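Local coordinates for protein CalS13 (PDB 4ZAS) that probably transfers an amino group onto a nucleotide-linked keto sugar with the help of pyridoxal phosphate, at residues Met29-Ser33 / Gly346-Ser350; Ile130-Asp134 / Asp146-Lys150; Lys150-Ala154 / Ala180-Tyr184; Ala337-Leu342 / Thr399-Trp404. One frame throughout, in Å; residues are numbered along the deposited sequence.

Interaction 1 (Met29-Ser33 / Gly346-Ser350); sequences MIPLS and GIATS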
loop_
_atom_site.group_PDB
_atom_site.type_symbol
_atom_site.label_atom_id
_atom_site.label_comp_id
_atom_site.label_asym_id
_atom_site.label_seq_id
_atom_site.Cartn_x
_atom_site.Cartn_y
_atom_site.Cartn_z
ATOM N N MET A 29 16.700 25.254 -9.588
ATOM C CA MET A 29 16.194 25.753 -10.868
ATOM C C MET A 29 16.539 24.793 -12.023
ATOM O O MET A 29 15.833 24.736 -13.033
ATOM C CB MET A 29 16.708 27.158 -11.145
ATOM C CG MET A 29 16.212 27.718 -12.452
ATOM S SD MET A 29 16.147 29.523 -12.466
ATOM C CE MET A 29 14.895 29.825 -11.215
ATOM N N ILE A 30 17.655 24.081 -11.908
ATOM C CA ILE A 30 17.833 22.875 -12.710
ATOM C C ILE A 30 17.552 21.717 -11.768
ATOM O O ILE A 30 18.359 21.436 -10.882
ATOM C CB ILE A 30 19.218 22.699 -13.301
ATOM C CG1 ILE A 30 19.568 23.787 -14.309
ATOM C CG2 ILE A 30 19.275 21.363 -13.989
ATOM C CD1 ILE A 30 20.961 23.585 -14.900
ATOM N N PRO A 31 16.377 21.083 -11.899
ATOM C CA PRO A 31 16.003 20.086 -10.888
ATOM C C PRO A 31 16.698 18.743 -11.087
ATOM O O PRO A 31 17.071 18.403 -12.210
ATOM C CB PRO A 31 14.490 19.966 -11.073
ATOM C CG PRO A 31 14.293 20.232 -12.537
ATOM C CD PRO A 31 15.328 21.257 -12.922
ATOM N N LEU A 32 16.854 17.998 -9.999
ATOM C CA LEU A 32 17.444 16.663 -10.023
ATOM C C LEU A 32 16.445 15.575 -10.490
ATOM O O LEU A 32 16.828 14.542 -11.065
ATOM C CB LEU A 32 17.994 16.336 -8.628
ATOM C CG LEU A 32 18.702 14.995 -8.398
ATOM C CD1 LEU A 32 19.912 14.887 -9.308
ATOM C CD2 LEU A 32 19.140 14.932 -6.954
ATOM N N SER A 33 15.162 15.809 -10.245
ATOM C CA SER A 33 14.126 14.857 -10.634
ATOM C C SER A 33 12.918 15.599 -11.171
ATOM O O SER A 33 12.661 16.743 -10.790
ATOM C CB SER A 33 13.711 13.983 -9.448
ATOM O OG SER A 33 14.749 13.102 -9.062
ATOM N N GLY A 346 22.144 27.401 -9.544
ATOM C CA GLY A 346 20.813 26.949 -9.882
ATOM C C GLY A 346 20.739 25.495 -10.261
ATOM O O GLY A 346 19.852 25.068 -11.003
ATOM N N ILE A 347 21.675 24.724 -9.733
ATOM C CA ILE A 347 21.734 23.311 -10.029
ATOM C C ILE A 347 21.400 22.524 -8.774
ATOM O O ILE A 347 22.068 22.646 -7.746
ATOM C CB ILE A 347 23.102 22.931 -10.579
ATOM C CG1 ILE A 347 23.385 23.749 -11.829
ATOM C CG2 ILE A 347 23.151 21.431 -10.872
ATOM C CD1 ILE A 347 24.858 23.808 -12.164
ATOM N N ALA A 348 20.311 21.772 -8.837
ATOM C CA ALA A 348 19.929 20.936 -7.721
ATOM C C ALA A 348 20.856 19.738 -7.632
ATOM O O ALA A 348 21.244 19.171 -8.643
ATOM C CB ALA A 348 18.500 20.492 -7.856
ATOM N N THR A 349 21.136 19.316 -6.411
ATOM C CA THR A 349 22.134 18.308 -6.130
ATOM C C THR A 349 21.720 17.576 -4.850
ATOM O O THR A 349 21.201 18.225 -3.943
ATOM C CB THR A 349 23.509 18.993 -5.991
ATOM O OG1 THR A 349 24.166 18.994 -7.266
ATOM C CG2 THR A 349 24.373 18.301 -5.003
ATOM N N SER A 350 21.915 16.254 -4.753
ATOM C CA SER A 350 21.499 15.562 -3.518
ATOM C C SER A 350 22.250 14.268 -3.200
ATOM O O SER A 350 22.708 13.561 -4.092
ATOM C CB SER A 350 19.997 15.254 -3.551
ATOM O OG SER A 350 19.581 14.627 -2.343
#
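Ile30 and Ile347 face each other across a single beta bridge, their backbones running roughly the same way. Ile30 N donates to Gly346 O at 2.6 Å, and the Ile30 carbonyl takes the return bond from Ala348 N, with Ala348 N to Ile30 O at 2.8 Å and the N-H pointing at the acceptor at 162°. Ile30 thus spans Gly346 and Ala348 in the manner of a parallel bridge, and Met29 N adds a weak third bond to the Gly346 carbonyl.

The two isoleucine side chains lie side by side and point the same way, with Ile30 CD1 3.9 Å from Ile347 CG1. Both have CG1 anti to the carbonyl carbon (chi1 -64° and -58°), which sets the longer branches alongside one another. The Ala348 methyl points toward the 29-33 segment, its CB 3.2 Å from Ile30 O and next to the Leu32 backbone nitrogen. Further along, Leu32 reaches over with one branch, CD2 lying 3.5 Å from Ser350 CB, while the Ser350 hydroxyl is engaged by Val352 N and by Ile258 O of the second subunit.

Gly346, just past helix 335-344, closes it in a Schellman motif with positive phi and offers its carbonyl to Ile30. At the other end, the bridge lies three residues before Ser33, which touches the bound dTDP-4-keto-6-deoxyglucose. Ile30 and Ile347 both pack on His395 of helix 390-401, while Thr349 lies against helix 335-344 and strand 379-382.

Interaction 2 (Ile130-Asp134 / Asp146-Lys150); sequences IRWVD and DLAAK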
loop_
_atom_site.group_PDB
_atom_site.type_symbol
_atom_site.label_atom_id
_atom_site.label_comp_id
_atom_site.label_asym_id
_atom_site.label_seq_id
_atom_site.Cartn_x
_atom_site.Cartn_y
_atom_site.Cartn_z
ATOM N N ILE A 130 17.920 -7.994 9.323
ATOM C CA ILE A 130 18.825 -7.383 8.351
ATOM C C ILE A 130 20.304 -7.685 8.674
ATOM O O ILE A 130 20.724 -7.510 9.820
ATOM C CB ILE A 130 18.610 -5.863 8.298
ATOM C CG1 ILE A 130 17.304 -5.530 7.580
ATOM C CG2 ILE A 130 19.787 -5.175 7.623
ATOM C CD1 ILE A 130 17.023 -4.044 7.495
ATOM N N ARG A 131 21.067 -8.183 7.695
ATOM C CA ARG A 131 22.533 -8.162 7.783
ATOM C C ARG A 131 23.106 -7.357 6.609
ATOM O O ARG A 131 22.743 -7.565 5.446
ATOM C CB ARG A 131 23.146 -9.561 7.841
ATOM C CG ARG A 131 23.059 -10.211 9.211
ATOM C CD ARG A 131 23.834 -11.522 9.283
ATOM N NE ARG A 131 25.254 -11.401 8.962
ATOM C CZ ARG A 131 26.014 -12.423 8.572
ATOM N NH1 ARG A 131 25.486 -13.635 8.434
ATOM N NH2 ARG A 131 27.298 -12.230 8.300
ATOM N N TRP A 132 23.935 -6.371 6.933
ATOM C CA TRP A 132 24.440 -5.464 5.914
ATOM C C TRP A 132 25.603 -6.054 5.152
ATOM O O TRP A 132 26.544 -6.611 5.724
ATOM C CB TRP A 132 24.859 -4.142 6.531
ATOM C CG TRP A 132 23.732 -3.376 7.225
ATOM C CD1 TRP A 132 23.685 -3.002 8.543
ATOM C CD2 TRP A 132 22.518 -2.884 6.627
ATOM N NE1 TRP A 132 22.525 -2.322 8.798
ATOM C CE2 TRP A 132 21.796 -2.219 7.643
ATOM C CE3 TRP A 132 21.988 -2.920 5.332
ATOM C CZ2 TRP A 132 20.562 -1.606 7.408
ATOM C CZ3 TRP A 132 20.757 -2.303 5.094
ATOM C CH2 TRP A 132 20.054 -1.667 6.134
ATOM N N VAL A 133 25.547 -5.903 3.845
ATOM C CA VAL A 133 26.687 -6.229 3.039
ATOM C C VAL A 133 27.331 -4.914 2.612
ATOM O O VAL A 133 26.635 -3.926 2.346
ATOM C CB VAL A 133 26.284 -7.098 1.864
ATOM C CG1 VAL A 133 27.502 -7.552 1.109
ATOM C CG2 VAL A 133 25.542 -8.283 2.383
ATOM N N ASP A 134 28.663 -4.897 2.582
ATOM C CA ASP A 134 29.402 -3.690 2.229
ATOM C C ASP A 134 29.078 -3.314 0.784
ATOM O O ASP A 134 28.487 -4.084 0.027
ATOM C CB ASP A 134 30.914 -3.887 2.438
ATOM C CG ASP A 134 31.685 -2.560 2.615
ATOM O OD1 ASP A 134 31.057 -1.487 2.615
ATOM O OD2 ASP A 134 32.929 -2.597 2.805
ATOM N N ASP A 146 32.084 -9.381 -0.406
ATOM C CA ASP A 146 31.623 -9.296 0.976
ATOM C C ASP A 146 30.368 -10.145 1.173
ATOM O O ASP A 146 30.178 -10.757 2.225
ATOM C CB ASP A 146 31.327 -7.863 1.393
ATOM C CG ASP A 146 31.083 -7.739 2.893
ATOM O OD1 ASP A 146 31.842 -8.348 3.687
ATOM O OD2 ASP A 146 30.102 -7.069 3.271
ATOM N N LEU A 147 29.510 -10.153 0.156
ATOM C CA LEU A 147 28.315 -10.979 0.147
ATOM C C LEU A 147 28.669 -12.446 0.300
ATOM O O LEU A 147 28.082 -13.160 1.116
ATOM C CB LEU A 147 27.529 -10.777 -1.142
ATOM C CG LEU A 147 26.327 -11.712 -1.298
ATOM C CD1 LEU A 147 25.263 -11.405 -0.254
ATOM C CD2 LEU A 147 25.753 -11.616 -2.701
ATOM N N ALA A 148 29.637 -12.889 -0.492
ATOM C CA ALA A 148 30.061 -14.281 -0.475
ATOM C C ALA A 148 30.444 -14.759 0.928
ATOM O O ALA A 148 30.142 -15.890 1.311
ATOM C CB ALA A 148 31.226 -14.471 -1.425
ATOM N N ALA A 149 31.109 -13.892 1.685
ATOM C CA ALA A 149 31.586 -14.227 3.026
ATOM C C ALA A 149 30.433 -14.293 4.053
ATOM O O ALA A 149 30.519 -14.991 5.063
ATOM C CB ALA A 149 32.678 -13.227 3.470
ATOM N N LYS A 150 29.369 -13.536 3.820
ATOM C CA LYS A 150 28.321 -13.399 4.824
ATOM C C LYS A 150 27.135 -14.334 4.589
ATOM O O LYS A 150 26.242 -14.433 5.431
ATOM C CB LYS A 150 27.853 -11.937 4.873
ATOM C CG LYS A 150 28.921 -11.007 5.430
ATOM C CD LYS A 150 28.486 -9.560 5.453
ATOM C CE LYS A 150 29.509 -8.718 6.190
ATOM N NZ LYS A 150 29.234 -7.295 5.977
#
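Lys150 lays the methylenes of its side chain against the Arg131 guanidinium, whose NH2 is 3.5 Å from Lys150 CB. The two chains cross at a slant, and their charged ends stay apart. Beyond CG the lysine is fully extended (chi2 179°), which carries its ammonium past the arginine to the end of the strand. There Lys150 NZ donates to Trp132 O at 2.8 Å, in the carbonyl plane, and forms a salt bridge one helical turn back with Asp146 OD2 at 2.9 Å.

That carboxylate oxygen does double duty. Lys150 NZ meets the syn lone pair of Asp146 OD2, while Asp134 N arrives on the anti side, 2.7 Å from Asp146 OD2, with an almost straight N-H at 175°. Within this chain, strand 129-132 is the outermost strand at its end of the mixed, largely parallel sheet of the aminotransferase domain, next to strand 108-111, and the 146-150 segment of helix 144-150 runs at 135° to strand segment 130-132. The two charged side chains each bond the backbone where it leaves the sheet.

Apolar contact accompanies these bonds: Val133 CG1, anti to its backbone nitrogen, lies 3.9 Å from Leu147 CB and also touches the Asp146 carboxylate oxygen. Val133 and Leu147 both rest on Leu110 of strand 108-111, and Leu147 reaches Leu173 of helix 170-180. The Asp134 carboxylate turns elsewhere, accepting from the backbone nitrogens of Gly371 and Leu372.

Interaction 3 (Lys150-Ala154 / Ala180-Tyr184); sequences KISPA and ATAGY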
loop_
_atom_site.group_PDB
_atom_site.type_symbol
_atom_site.label_atom_id
_atom_site.label_comp_id
_atom_site.label_asym_id
_atom_site.label_seq_id
_atom_site.Cartn_x
_atom_site.Cartn_y
_atom_site.Cartn_z
ATOM N N LYS A 150 29.369 -13.536 3.820
ATOM C CA LYS A 150 28.321 -13.399 4.824
ATOM C C LYS A 150 27.135 -14.334 4.589
ATOM O O LYS A 150 26.242 -14.433 5.431
ATOM C CB LYS A 150 27.853 -11.937 4.873
ATOM C CG LYS A 150 28.921 -11.007 5.430
ATOM C CD LYS A 150 28.486 -9.560 5.453
ATOM C CE LYS A 150 29.509 -8.718 6.190
ATOM N NZ LYS A 150 29.234 -7.295 5.977
ATOM N N ILE A 151 27.128 -15.038 3.462
ATOM C CA ILE A 151 26.038 -15.971 3.197
ATOM C C ILE A 151 26.147 -17.105 4.183
ATOM O O ILE A 151 27.229 -17.602 4.476
ATOM C CB ILE A 151 26.033 -16.468 1.758
ATOM C CG1 ILE A 151 25.488 -15.375 0.846
ATOM C CG2 ILE A 151 25.131 -17.676 1.628
ATOM C CD1 ILE A 151 25.421 -15.785 -0.594
ATOM N N SER A 152 25.005 -17.453 4.741
ATOM C CA SER A 152 24.908 -18.354 5.871
ATOM C C SER A 152 23.680 -19.249 5.670
ATOM O O SER A 152 22.822 -18.941 4.837
ATOM C CB SER A 152 24.817 -17.522 7.158
ATOM O OG SER A 152 24.355 -18.265 8.261
ATOM N N PRO A 153 23.601 -20.373 6.401
ATOM C CA PRO A 153 22.357 -21.154 6.421
ATOM C C PRO A 153 21.151 -20.320 6.870
ATOM O O PRO A 153 20.013 -20.709 6.602
ATOM C CB PRO A 153 22.649 -22.258 7.441
ATOM C CG PRO A 153 24.117 -22.427 7.392
ATOM C CD PRO A 153 24.700 -21.067 7.094
ATOM N N ALA A 154 21.412 -19.195 7.536
ATOM C CA ALA A 154 20.376 -18.299 8.034
ATOM C C ALA A 154 19.865 -17.313 6.991
ATOM O O ALA A 154 18.867 -16.632 7.212
ATOM C CB ALA A 154 20.895 -17.542 9.244
ATOM N N ALA A 180 28.361 -20.287 -2.534
ATOM C CA ALA A 180 28.158 -20.171 -1.086
ATOM C C ALA A 180 27.103 -21.146 -0.541
ATOM O O ALA A 180 27.185 -21.588 0.606
ATOM C CB ALA A 180 27.772 -18.732 -0.722
ATOM N N THR A 181 26.090 -21.449 -1.345
ATOM C CA THR A 181 24.960 -22.237 -0.870
ATOM C C THR A 181 24.917 -23.653 -1.460
ATOM O O THR A 181 23.854 -24.243 -1.596
ATOM C CB THR A 181 23.639 -21.513 -1.195
ATOM O OG1 THR A 181 23.414 -21.522 -2.613
ATOM C CG2 THR A 181 23.705 -20.081 -0.727
ATOM N N ALA A 182 26.082 -24.225 -1.728
ATOM C CA ALA A 182 26.171 -25.526 -2.385
ATOM C C ALA A 182 25.408 -26.637 -1.655
ATOM O O ALA A 182 24.582 -27.312 -2.264
ATOM C CB ALA A 182 27.609 -25.916 -2.554
ATOM N N GLY A 183 25.665 -26.834 -0.367
ATOM C CA GLY A 183 24.999 -27.912 0.351
ATOM C C GLY A 183 23.628 -27.603 0.940
ATOM O O GLY A 183 22.900 -28.504 1.353
ATOM N N TYR A 184 23.266 -26.326 0.926
ATOM C CA TYR A 184 22.199 -25.776 1.762
ATOM C C TYR A 184 20.781 -26.368 1.697
ATOM O O TYR A 184 19.940 -26.021 2.527
ATOM C CB TYR A 184 22.086 -24.278 1.463
ATOM C CG TYR A 184 23.117 -23.418 2.153
ATOM C CD1 TYR A 184 24.218 -23.979 2.792
ATOM C CD2 TYR A 184 22.972 -22.036 2.186
ATOM C CE1 TYR A 184 25.143 -23.183 3.433
ATOM C CE2 TYR A 184 23.892 -21.237 2.820
ATOM C CZ TYR A 184 24.968 -21.811 3.441
ATOM O OH TYR A 184 25.870 -20.995 4.071
#
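Two loop backbones approach without any hydrogen bond between them, Ile151 CA lying 6.4 Å from Ala180 CA and Pro153 CA 6.6 Å from Tyr184 CA. Each loop follows a helix and leads into a parallel strand of the central sheet, 155-161 for one and 189-193 for the other, as expected of neighbouring alpha-beta units in an aminotransferase fold; the contact joins their helix-to-strand connections at the protein surface.

Ile151, the first residue past helix 144-150, aims CG2, anti to the backbone N (chi1 -76° to CG1), into the corner made by the Ala180 and Thr181 methyl groups. Ile151 CG2 is 3.7 Å from Ala180 CB and equally near Thr181 CG2. The threonine hydroxyl is occupied by Val177 O of its own helix.

Tyr184 reaches across to Pro153, whose CA stands over one face of the ring in a CH-pi contact, 4.2 Å from the centroid and 25° off the ring normal. In the 150-154 loop Ser152 OG accepts from Ala154 N at 3.2 Å, an ST turn. At its far end the tyrosine fits against the Ser152-Pro153 peptide, whose proline nitrogen carries no hydrogen, and Tyr184 OH comes to 3.2 Å from Pro153 CD.

Interaction 4 (Ala337-Leu342 / Thr399-Trp404); sequences AFMRRL and TIKSGW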
loop_
_atom_site.group_PDB
_atom_site.type_symbol
_atom_site.label_atom_id
_atom_site.label_comp_id
_atom_site.label_asym_id
_atom_site.label_seq_id
_atom_site.Cartn_x
_atom_site.Cartn_y
_atom_site.Cartn_z
ATOM N N ALA A 337 30.756 21.904 0.213
ATOM C CA ALA A 337 31.108 23.067 -0.598
ATOM C C ALA A 337 30.701 22.819 -2.050
ATOM O O ALA A 337 30.281 23.744 -2.744
ATOM C CB ALA A 337 32.603 23.398 -0.482
ATOM N N PHE A 338 30.799 21.570 -2.497
ATOM C CA PHE A 338 30.391 21.209 -3.857
ATOM C C PHE A 338 28.900 21.491 -4.101
ATOM O O PHE A 338 28.526 22.199 -5.034
ATOM C CB PHE A 338 30.673 19.727 -4.116
ATOM C CG PHE A 338 30.246 19.244 -5.486
ATOM C CD1 PHE A 338 31.047 19.448 -6.593
ATOM C CD2 PHE A 338 29.021 18.611 -5.668
ATOM C CE1 PHE A 338 30.657 19.002 -7.845
ATOM C CE2 PHE A 338 28.623 18.176 -6.920
ATOM C CZ PHE A 338 29.449 18.375 -8.009
ATOM N N MET A 339 28.057 20.934 -3.243
ATOM C CA MET A 339 26.606 21.065 -3.380
ATOM C C MET A 339 26.234 22.522 -3.247
ATOM O O MET A 339 25.357 23.010 -3.956
ATOM C CB MET A 339 25.882 20.214 -2.331
ATOM C CG MET A 339 26.337 18.770 -2.325
ATOM S SD MET A 339 25.325 17.683 -1.325
ATOM C CE MET A 339 26.005 18.039 0.307
ATOM N N ARG A 340 26.914 23.214 -2.341
ATOM C CA ARG A 340 26.644 24.625 -2.115
ATOM C C ARG A 340 26.936 25.447 -3.368
ATOM O O ARG A 340 26.130 26.275 -3.781
ATOM C CB ARG A 340 27.493 25.137 -0.954
ATOM C CG ARG A 340 27.223 26.562 -0.533
ATOM C CD ARG A 340 25.742 26.795 -0.281
ATOM N NE ARG A 340 25.549 27.904 0.648
ATOM C CZ ARG A 340 25.672 29.186 0.318
ATOM N NH1 ARG A 340 25.939 29.526 -0.936
ATOM N NH2 ARG A 340 25.498 30.131 1.235
ATOM N N ARG A 341 28.078 25.175 -3.990
ATOM C CA ARG A 341 28.502 25.881 -5.195
ATOM C C ARG A 341 27.498 25.688 -6.332
ATOM O O ARG A 341 27.084 26.657 -6.968
ATOM C CB ARG A 341 29.886 25.386 -5.622
ATOM C CG ARG A 341 30.499 26.032 -6.853
ATOM C CD ARG A 341 31.174 27.341 -6.548
ATOM N NE ARG A 341 32.035 27.730 -7.666
ATOM C CZ ARG A 341 32.767 28.844 -7.714
ATOM N NH1 ARG A 341 32.754 29.702 -6.699
ATOM N NH2 ARG A 341 33.535 29.088 -8.774
ATOM N N LEU A 342 27.094 24.442 -6.576
ATOM C CA LEU A 342 26.154 24.161 -7.661
ATOM C C LEU A 342 24.770 24.724 -7.358
ATOM O O LEU A 342 24.027 25.059 -8.279
ATOM C CB LEU A 342 26.047 22.663 -7.940
ATOM C CG LEU A 342 26.920 22.148 -9.083
ATOM C CD1 LEU A 342 28.370 22.251 -8.707
ATOM C CD2 LEU A 342 26.565 20.709 -9.447
ATOM N N THR A 399 29.999 24.744 -14.356
ATOM C CA THR A 399 29.990 25.058 -12.931
ATOM C C THR A 399 30.947 24.188 -12.122
ATOM O O THR A 399 31.707 24.699 -11.301
ATOM C CB THR A 399 28.584 24.889 -12.337
ATOM O OG1 THR A 399 27.683 25.787 -12.992
ATOM C CG2 THR A 399 28.597 25.157 -10.825
ATOM N N ILE A 400 30.919 22.881 -12.380
ATOM C CA ILE A 400 31.789 21.931 -11.691
ATOM C C ILE A 400 33.255 22.295 -11.966
ATOM O O ILE A 400 34.096 22.228 -11.069
ATOM C CB ILE A 400 31.464 20.457 -12.104
ATOM C CG1 ILE A 400 30.034 20.089 -11.709
ATOM C CG2 ILE A 400 32.441 19.487 -11.473
ATOM C CD1 ILE A 400 29.593 18.674 -12.099
ATOM N N LYS A 401 33.543 22.711 -13.198
ATOM C CA LYS A 401 34.897 23.114 -13.610
ATOM C C LYS A 401 35.374 24.443 -12.985
ATOM O O LYS A 401 36.576 24.743 -12.985
ATOM C CB LYS A 401 34.968 23.203 -15.142
ATOM C CG LYS A 401 35.121 21.848 -15.848
ATOM C CD LYS A 401 35.178 21.991 -17.367
ATOM C CE LYS A 401 35.363 20.646 -18.060
ATOM N NZ LYS A 401 35.247 20.761 -19.546
ATOM N N SER A 402 34.440 25.250 -12.480
ATOM C CA SER A 402 34.788 26.520 -11.838
ATOM C C SER A 402 35.342 26.286 -10.437
ATOM O O SER A 402 35.696 27.219 -9.732
ATOM C CB SER A 402 33.573 27.450 -11.759
ATOM O OG SER A 402 32.665 27.019 -10.749
ATOM N N GLY A 403 35.362 25.032 -10.018
ATOM C CA GLY A 403 35.903 24.676 -8.726
ATOM C C GLY A 403 35.029 25.023 -7.538
ATOM O O GLY A 403 33.977 25.664 -7.653
ATOM N N TRP A 404 35.482 24.581 -6.373
ATOM C CA TRP A 404 34.783 24.832 -5.126
ATOM C C TRP A 404 35.781 24.662 -3.995
ATOM O O TRP A 404 36.982 24.839 -4.221
ATOM C CB TRP A 404 33.587 23.889 -4.976
ATOM C CG TRP A 404 33.928 22.421 -4.841
ATOM C CD1 TRP A 404 34.006 21.695 -3.682
ATOM C CD2 TRP A 404 34.259 21.510 -5.902
ATOM N NE1 TRP A 404 34.334 20.386 -3.961
ATOM C CE2 TRP A 404 34.503 20.251 -5.314
ATOM C CE3 TRP A 404 34.362 21.635 -7.291
ATOM C CZ2 TRP A 404 34.846 19.135 -6.067
ATOM C CZ3 TRP A 404 34.697 20.519 -8.036
ATOM C CH2 TRP A 404 34.938 19.290 -7.422
ATOM O OXT TRP A 404 35.430 24.328 -2.863
#
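Arg341 grips Ser402 side-on, with two nitrogens on one oxygen. Arg341 NH2 lies 3.0 Å and Arg341 NE 3.2 Å from Ser402 OG, and the hydroxyl sits at the edge of the guanidinium, within about 10° of its plane. The bend at chi2 (82°) swings the guanidinium toward the end of helix 390-401. Ser402 OG donates a hydrogen bond to Thr399 O at 2.6 Å, on a lone pair in the carbonyl plane, and the same carbonyl also receives Ser402 N. One hydroxyl thus links the arginine to the last turn of the helix.

Gly403, with positive phi, then turns the chain so that Trp404, the C-terminal residue, folds back over helix 335-344. Its indole N-H is satisfied by Arg333 O, and Arg333 also makes a cation-pi contact with the ring. The edge of Phe338, through CD1, points into the face of the Trp404 indole, the planes at 76° and the centroid of the six-membered ring 5.0 Å from that of the phenyl. Phe338 CB lies over the five-membered ring, 3.9 Å from its centroid.

Farther along helix 335-344, Leu342 CD1 packs 3.6 Å from Thr399 CG2, while Thr399 OG1 bonds back to His395 O. Ile400 fills the angle between Phe338 and Leu342. The helices 335-344 and 390-401 lie together against the small antiparallel sheet, Phe338 touching strands 379-382 and 328-332, Ile400 those two and strand 312-313 as well.

Interactions 1 and 4 belong together: their centres are 13 Å apart, the helices that form interaction 4 also flank interaction 1, and Ile347 N probably bonds to Leu342 O where one passes into the other. Interactions 2 and 3 form a second pair, 12 Å apart and sharing Lys150, on the large sheet and its helices. Interactions 1, 2 and 4 are partly buried, whereas interaction 3 is a surface contact. Chemistry follows place: a backbone bridge near the nucleotide-sugar pocket in 1, a helix ion pair that bonds the strand-end backbone in 2, apolar loop packing in 3, and a T-shaped aromatic pair with an arginine-serine grip at the C-terminus in 4.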